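Proteolytically activated form of PPO4 Tyrosinase (Agaricus bisporus var. bisporus H97, PDB 4OUA) is a copper-containing oxidase that hydroxylates monophenols to o-diphenols and oxidises these to reactive o-quinones, the first step of melanin synthesis. Local coordinates at residues F60-K65 with P70-E75; E142-E147 with A203-L208; W292-P297 with D367-H372. All blocks are in the same frame, centred on the assembly; numbering follows the deposited sequence.

Contact 1 (F60-K65 with P70-E75)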
# COMPACT_ATOMS: atom_id res chain seq x y z
N PHE A 60 5.55 -8.41 -16.47
CA PHE A 60 5.57 -7.20 -17.28
C PHE A 60 4.46 -7.23 -18.33
O PHE A 60 4.74 -7.33 -19.53
CB PHE A 60 6.93 -7.02 -17.94
CG PHE A 60 8.06 -6.86 -16.97
CD1 PHE A 60 7.82 -6.43 -15.67
CD2 PHE A 60 9.36 -7.12 -17.35
CE1 PHE A 60 8.86 -6.28 -14.78
CE2 PHE A 60 10.41 -6.97 -16.46
CZ PHE A 60 10.16 -6.55 -15.17
N THR A 61 3.22 -7.15 -17.88
CA THR A 61 2.07 -7.19 -18.78
C THR A 61 1.07 -6.09 -18.45
O THR A 61 0.96 -5.67 -17.30
CB THR A 61 1.34 -8.55 -18.71
OG1 THR A 61 0.87 -8.78 -17.38
CG2 THR A 61 2.28 -9.68 -19.11
N PRO A 62 0.34 -5.61 -19.47
CA PRO A 62 -0.69 -4.58 -19.31
C PRO A 62 -1.82 -5.05 -18.39
O PRO A 62 -2.17 -6.23 -18.41
CB PRO A 62 -1.21 -4.37 -20.74
CG PRO A 62 -0.12 -4.88 -21.62
CD PRO A 62 0.50 -6.02 -20.87
N TRP A 63 -2.38 -4.14 -17.60
CA TRP A 63 -3.44 -4.50 -16.66
C TRP A 63 -4.78 -3.86 -17.02
O TRP A 63 -4.90 -2.63 -17.06
CB TRP A 63 -3.05 -4.11 -15.24
CG TRP A 63 -4.09 -4.45 -14.22
CD1 TRP A 63 -4.24 -5.65 -13.58
CD2 TRP A 63 -5.12 -3.60 -13.72
NE1 TRP A 63 -5.31 -5.59 -12.71
CE2 TRP A 63 -5.87 -4.34 -12.78
CE3 TRP A 63 -5.49 -2.27 -13.98
CZ2 TRP A 63 -6.96 -3.80 -12.10
CZ3 TRP A 63 -6.57 -1.74 -13.30
CH2 TRP A 63 -7.29 -2.51 -12.37
N ALA A 64 -5.77 -4.70 -17.29
CA ALA A 64 -7.12 -4.24 -17.61
C ALA A 64 -7.12 -3.29 -18.81
O ALA A 64 -7.80 -2.27 -18.80
CB ALA A 64 -7.75 -3.56 -16.40
N LYS A 65 -6.36 -3.65 -19.84
CA LYS A 65 -6.28 -2.84 -21.04
C LYS A 65 -7.16 -3.41 -22.15
O LYS A 65 -7.22 -4.62 -22.33
CB LYS A 65 -4.83 -2.74 -21.53
CG LYS A 65 -3.86 -2.22 -20.48
CD LYS A 65 -4.24 -0.83 -20.00
CE LYS A 65 -4.18 0.18 -21.13
NZ LYS A 65 -4.58 1.54 -20.68
N PRO A 70 -2.66 0.50 -27.80
CA PRO A 70 -1.29 0.61 -28.32
C PRO A 70 -0.28 -0.04 -27.38
O PRO A 70 -0.49 -0.07 -26.17
CB PRO A 70 -1.07 2.12 -28.41
CG PRO A 70 -2.03 2.71 -27.42
CD PRO A 70 -3.23 1.81 -27.46
N THR A 71 0.81 -0.56 -27.95
CA THR A 71 1.85 -1.21 -27.16
C THR A 71 2.45 -0.26 -26.13
O THR A 71 2.71 0.90 -26.43
CB THR A 71 2.97 -1.76 -28.06
OG1 THR A 71 3.98 -2.38 -27.25
CG2 THR A 71 3.60 -0.64 -28.87
N VAL A 72 2.65 -0.77 -24.92
CA VAL A 72 3.23 0.03 -23.84
C VAL A 72 4.64 0.50 -24.20
O VAL A 72 5.42 -0.25 -24.79
CB VAL A 72 3.28 -0.76 -22.52
CG1 VAL A 72 1.88 -0.91 -21.95
CG2 VAL A 72 3.92 -2.13 -22.75
N PRO A 73 4.96 1.75 -23.84
CA PRO A 73 6.23 2.40 -24.20
C PRO A 73 7.46 1.76 -23.57
O PRO A 73 8.58 2.19 -23.87
CB PRO A 73 6.04 3.83 -23.68
CG PRO A 73 5.04 3.70 -22.58
CD PRO A 73 4.10 2.62 -23.03
N TYR A 74 7.27 0.77 -22.71
CA TYR A 74 8.40 0.17 -22.00
C TYR A 74 7.98 -1.10 -21.26
O TYR A 74 7.02 -1.09 -20.49
CB TYR A 74 8.99 1.19 -21.01
CG TYR A 74 10.40 0.87 -20.56
CD1 TYR A 74 11.47 1.01 -21.42
CD2 TYR A 74 10.65 0.47 -19.25
CE1 TYR A 74 12.76 0.73 -21.01
CE2 TYR A 74 11.94 0.19 -18.83
CZ TYR A 74 12.99 0.32 -19.71
OH TYR A 74 14.27 0.05 -19.30
N GLU A 75 8.71 -2.18 -21.51
CA GLU A 75 8.42 -3.46 -20.86
C GLU A 75 9.05 -3.52 -19.48
O GLU A 75 10.26 -3.75 -19.34
CB GLU A 75 8.91 -4.63 -21.72
CG GLU A 75 8.52 -5.99 -21.17
CD GLU A 75 9.02 -7.14 -22.02
OE1 GLU A 75 9.84 -6.88 -22.93
OE2 GLU A 75 8.61 -8.29 -21.78
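The loop that runs between two ligands of one copper ion, H56 and H81, folds back on itself where F60 meets E75 and P62 meets V72. Both segments belong to the irregular connection from helix 49-54 to helix 86-109 of the tyrosinase central domain. They run in opposite senses, and F60 and E75 have their CA atoms 5.9 Å apart, yet no hydrogen bond joins the two segments; their meeting buries 169 Å², summed over both sides, at the surface. P62 and V72 supply the looser half, CG of P62 lying 4.5 Å from CG1 of V72, and V72 also leans on M311. Away from the interface, W63 gives its NE1 to the carbonyl oxygen of Y46 and packs edge-to-face with the Y46 ring, while K65 forms a salt bridge with E326. The F60 side chain lies about 5 Å from the bound sodium ion, which is held by G54, G57 and P59, and about 12 Å from a bound copper ion. E75 holds its chain straight, CG anti to the backbone N (chi1 -174°), and crosses F60 at roughly a right angle, with ring and carboxylate planes 76° apart. The touching is done by the aliphatic part of the glutamate: its CG comes to 3.7 Å from CB of F60, while the E75 carbonyl oxygen approaches ring atom CD2 of F60 obliquely, at 4.0 Å.

Contact 2 (E142-E147 with A203-L208)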
# COMPACT_ATOMS: atom_id res chain seq x y z
N GLU A 142 -1.40 -10.52 14.55
CA GLU A 142 -2.28 -10.91 13.45
C GLU A 142 -1.63 -10.66 12.09
O GLU A 142 -1.99 -11.28 11.09
CB GLU A 142 -3.61 -10.16 13.52
CG GLU A 142 -4.47 -10.51 14.73
CD GLU A 142 -3.99 -9.86 16.01
OE1 GLU A 142 -2.88 -9.29 16.01
OE2 GLU A 142 -4.73 -9.92 17.02
N ILE A 143 -0.66 -9.75 12.07
CA ILE A 143 -0.05 -9.32 10.82
C ILE A 143 1.27 -10.03 10.53
O ILE A 143 1.65 -10.20 9.37
CB ILE A 143 0.21 -7.80 10.82
CG1 ILE A 143 -1.11 -7.05 11.02
CG2 ILE A 143 0.89 -7.36 9.54
CD1 ILE A 143 -2.14 -7.36 9.96
N ILE A 144 1.96 -10.47 11.59
CA ILE A 144 3.33 -10.93 11.45
C ILE A 144 3.60 -12.32 12.02
O ILE A 144 4.55 -12.99 11.60
CB ILE A 144 4.30 -9.94 12.12
CG1 ILE A 144 5.75 -10.22 11.71
CG2 ILE A 144 4.15 -9.98 13.64
CD1 ILE A 144 5.98 -10.12 10.22
N LYS A 145 2.77 -12.77 12.96
CA LYS A 145 3.09 -14.00 13.69
C LYS A 145 1.98 -15.07 13.67
O LYS A 145 2.27 -16.25 13.47
CB LYS A 145 3.43 -13.65 15.14
CG LYS A 145 3.80 -14.85 16.00
CD LYS A 145 4.54 -14.44 17.26
CE LYS A 145 3.73 -13.46 18.09
NZ LYS A 145 4.46 -13.03 19.32
N LEU A 146 0.74 -14.66 13.89
CA LEU A 146 -0.36 -15.61 14.03
C LEU A 146 -0.69 -16.36 12.74
O LEU A 146 -1.25 -15.80 11.80
CB LEU A 146 -1.62 -14.89 14.53
CG LEU A 146 -1.58 -14.39 15.97
CD1 LEU A 146 -2.84 -13.61 16.30
CD2 LEU A 146 -1.40 -15.55 16.93
N GLU A 147 -0.35 -17.65 12.71
CA GLU A 147 -0.69 -18.52 11.59
C GLU A 147 -2.20 -18.66 11.44
O GLU A 147 -2.71 -18.72 10.32
CB GLU A 147 -0.05 -19.90 11.77
CG GLU A 147 1.45 -19.93 11.56
CD GLU A 147 1.83 -19.78 10.10
OE1 GLU A 147 0.95 -19.94 9.23
OE2 GLU A 147 3.02 -19.51 9.82
N ALA A 203 13.53 -13.56 13.92
CA ALA A 203 14.62 -12.63 13.63
C ALA A 203 14.06 -11.30 13.12
O ALA A 203 14.62 -10.24 13.39
CB ALA A 203 15.58 -13.23 12.62
N LEU A 204 12.96 -11.37 12.38
CA LEU A 204 12.31 -10.18 11.86
C LEU A 204 11.78 -9.30 12.98
O LEU A 204 11.97 -8.08 12.97
CB LEU A 204 11.17 -10.55 10.91
CG LEU A 204 10.34 -9.38 10.37
CD1 LEU A 204 11.22 -8.39 9.61
CD2 LEU A 204 9.22 -9.88 9.48
N ILE A 205 11.11 -9.92 13.95
CA ILE A 205 10.59 -9.19 15.11
C ILE A 205 11.73 -8.51 15.85
O ILE A 205 11.57 -7.40 16.37
CB ILE A 205 9.83 -10.12 16.07
CG1 ILE A 205 8.80 -10.96 15.32
CG2 ILE A 205 9.17 -9.31 17.18
CD1 ILE A 205 7.68 -10.15 14.72
N GLY A 206 12.88 -9.18 15.91
CA GLY A 206 14.05 -8.62 16.56
C GLY A 206 14.61 -7.43 15.80
O GLY A 206 15.02 -6.44 16.39
N LYS A 207 14.63 -7.55 14.47
CA LYS A 207 15.15 -6.49 13.61
C LYS A 207 14.31 -5.22 13.73
O LYS A 207 14.84 -4.12 13.86
CB LYS A 207 15.18 -6.95 12.15
CG LYS A 207 15.83 -5.97 11.20
CD LYS A 207 15.51 -6.30 9.75
CE LYS A 207 15.93 -7.72 9.40
NZ LYS A 207 15.61 -8.05 7.98
N LEU A 208 12.99 -5.39 13.69
CA LEU A 208 12.06 -4.26 13.78
C LEU A 208 12.18 -3.55 15.12
O LEU A 208 12.18 -2.32 15.18
CB LEU A 208 10.62 -4.74 13.57
CG LEU A 208 10.12 -4.77 12.13
CD1 LEU A 208 11.21 -5.20 11.16
CD2 LEU A 208 8.89 -5.66 12.01
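I144 spreads its side chain over two neighbouring residues, L204 and I205. Its terminal methyl CD1 meets CD2 of L204 at 3.3 Å, the two side chains crossing obliquely. I205 comes to both branches of I144: its CD1 lies 3.6 Å from CG1 of I144 and 3.7 Å from CG2 of I144, as the two isoleucines slide past each other in opposite directions. The double contact follows from the torsion of I144, which sets CG1 anti to the backbone N (chi1 -167°) and CG2 between that N and the carbonyl carbon. Within the tyrosinase central domain this joins the last residue of the short helix 141-144 to an early turn of the long helix 201-224; K145 already leaves helical geometry. An alanine in place of I144 would keep CB but is likely to leave L204 CD2 and I205 CD1 without their apolar partner and open a gap between the two helices. I143 rests on I277 and L280 of helix 277-295, and its carbonyl oxygen accepts a hydrogen bond from NH1 of R191, a residue the I144 side chain also touches. On the longer helix, K207 turns to another partner set, its NZ hydrogen-bonding to the carbonyl oxygens of F256 and R259 and to OD1 of N192, a residue that L204 touches as well.

Contact 3 (W292-P297 with D367-H372)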
# COMPACT_ATOMS: atom_id res chain seq x y z
N TRP A 292 1.64 15.32 5.36
CA TRP A 292 2.56 16.28 4.77
C TRP A 292 1.80 17.40 4.06
O TRP A 292 2.20 18.56 4.11
CB TRP A 292 3.52 15.58 3.81
CG TRP A 292 4.39 16.51 3.03
CD1 TRP A 292 5.61 17.01 3.40
CD2 TRP A 292 4.11 17.06 1.74
NE1 TRP A 292 6.10 17.83 2.42
CE2 TRP A 292 5.20 17.88 1.39
CE3 TRP A 292 3.04 16.94 0.85
CZ2 TRP A 292 5.26 18.58 0.18
CZ3 TRP A 292 3.10 17.63 -0.35
CH2 TRP A 292 4.20 18.44 -0.67
N GLN A 293 0.71 17.04 3.39
CA GLN A 293 -0.14 18.02 2.72
C GLN A 293 -0.69 19.04 3.70
O GLN A 293 -0.88 20.21 3.36
CB GLN A 293 -1.29 17.33 1.99
CG GLN A 293 -0.89 16.52 0.77
CD GLN A 293 -2.06 15.78 0.15
OE1 GLN A 293 -1.99 14.57 -0.08
NE2 GLN A 293 -3.14 16.51 -0.12
N ALA A 294 -0.94 18.59 4.93
CA ALA A 294 -1.47 19.47 5.97
C ALA A 294 -0.44 20.52 6.37
O ALA A 294 -0.79 21.66 6.70
CB ALA A 294 -1.91 18.66 7.17
N LEU A 295 0.83 20.13 6.35
CA LEU A 295 1.91 21.04 6.73
C LEU A 295 2.32 21.93 5.56
O LEU A 295 2.64 23.10 5.74
CB LEU A 295 3.12 20.26 7.24
CG LEU A 295 2.92 19.43 8.51
CD1 LEU A 295 4.23 18.78 8.92
CD2 LEU A 295 2.36 20.28 9.64
N TYR A 296 2.31 21.37 4.35
CA TYR A 296 2.77 22.09 3.17
C TYR A 296 1.69 22.22 2.10
O TYR A 296 1.84 21.68 1.00
CB TYR A 296 3.99 21.39 2.57
CG TYR A 296 5.22 21.43 3.46
CD1 TYR A 296 6.04 22.54 3.48
CD2 TYR A 296 5.54 20.35 4.27
CE1 TYR A 296 7.16 22.58 4.29
CE2 TYR A 296 6.66 20.38 5.08
CZ TYR A 296 7.47 21.50 5.09
OH TYR A 296 8.58 21.53 5.89
N PRO A 297 0.61 22.95 2.41
CA PRO A 297 -0.47 23.16 1.44
C PRO A 297 0.01 23.99 0.25
O PRO A 297 0.82 24.89 0.42
CB PRO A 297 -1.53 23.91 2.24
CG PRO A 297 -0.76 24.60 3.32
CD PRO A 297 0.36 23.66 3.67
N ASP A 367 -1.75 23.61 12.11
CA ASP A 367 -1.28 23.72 13.49
C ASP A 367 -1.64 22.47 14.29
O ASP A 367 -0.87 22.02 15.14
CB ASP A 367 -1.87 24.96 14.16
CG ASP A 367 -1.37 26.25 13.54
OD1 ASP A 367 -0.24 26.25 13.01
OD2 ASP A 367 -2.09 27.26 13.59
N TYR A 368 -2.81 21.90 14.00
CA TYR A 368 -3.26 20.69 14.67
C TYR A 368 -2.40 19.50 14.26
O TYR A 368 -1.94 18.73 15.11
CB TYR A 368 -4.73 20.41 14.36
CG TYR A 368 -5.27 19.16 15.01
CD1 TYR A 368 -5.76 19.19 16.31
CD2 TYR A 368 -5.29 17.95 14.33
CE1 TYR A 368 -6.25 18.05 16.92
CE2 TYR A 368 -5.79 16.80 14.93
CZ TYR A 368 -6.26 16.86 16.22
OH TYR A 368 -6.76 15.73 16.82
N ILE A 369 -2.20 19.35 12.96
CA ILE A 369 -1.42 18.24 12.43
C ILE A 369 0.04 18.34 12.85
O ILE A 369 0.68 17.33 13.15
CB ILE A 369 -1.51 18.18 10.90
CG1 ILE A 369 -2.96 17.98 10.46
CG2 ILE A 369 -0.64 17.06 10.35
CD1 ILE A 369 -3.59 16.73 11.03
N ASN A 370 0.57 19.56 12.86
CA ASN A 370 1.95 19.79 13.27
C ASN A 370 2.18 19.34 14.71
O ASN A 370 3.17 18.68 15.01
CB ASN A 370 2.32 21.26 13.12
CG ASN A 370 3.81 21.50 13.22
OD1 ASN A 370 4.52 21.53 12.21
ND2 ASN A 370 4.31 21.66 14.44
N ASP A 371 1.26 19.70 15.60
CA ASP A 371 1.33 19.24 16.99
C ASP A 371 1.20 17.72 17.04
O ASP A 371 1.82 17.06 17.88
CB ASP A 371 0.24 19.88 17.84
CG ASP A 371 0.50 21.35 18.10
OD1 ASP A 371 1.62 21.82 17.82
OD2 ASP A 371 -0.42 22.03 18.61
N HIS A 372 0.38 17.18 16.14
CA HIS A 372 0.17 15.74 16.05
C HIS A 372 1.47 15.02 15.72
O HIS A 372 1.84 14.05 16.38
CB HIS A 372 -0.90 15.44 15.00
CG HIS A 372 -1.19 13.98 14.84
ND1 HIS A 372 -1.43 13.14 15.91
CD2 HIS A 372 -1.28 13.21 13.73
CE1 HIS A 372 -1.65 11.92 15.47
NE2 HIS A 372 -1.56 11.93 14.15
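A294 and I369 face each other where the C-terminal turn of helix 277-295, part of the tyrosinase central domain, packs on helix 362-377, a largely apolar helix-helix contact away from the copper site. The A294 methyl points at the other helix and meets the fork of the isoleucine: its CB lies 3.5 Å from CG1 of I369 and 3.8 Å from CG2 of I369. Both branches can share that one methyl because CG1 stands anti to the carbonyl carbon (chi1 -61°) and CG2 anti to the backbone N. Beyond the fork the isoleucine turns off, its CD1 lying at the edge of the Y368 ring, in plane with it. One residue on, the geometry changes. L295 crosses N370 at about a right angle, and no hydrogen bond passes between the segments. V365 and I373 of helix 362-377 extend the interface, touching A294 and L295 respectively, while Y296 marks the departure from helical geometry. At the crossing a single leucine methyl does the work: CD2 of L295 sits 3.6 Å from CB of N370 and 3.6 Å from OD1 of N370.

How the contacts relate
The three contacts follow one another along the chain and none touches another: their centres are 32 to 38 Å apart, and the closest pair, contacts 2 and 3, still has about 19 Å between nearest atoms. Contacts 1 and 2 lie on opposite sides of the chain's centre. Each has a side chain near a copper ligand: in contact 1 that of F60 is about 9 Å from the side chain of H56 and about 10 Å from that of H81, and in contact 2 that of L204 is about 11 Å from that of H254, a ligand of the second copper. Helix 277-295, which carries the copper ligand H282, meets segment 142-147 near its start and takes part in contact 3 at its end.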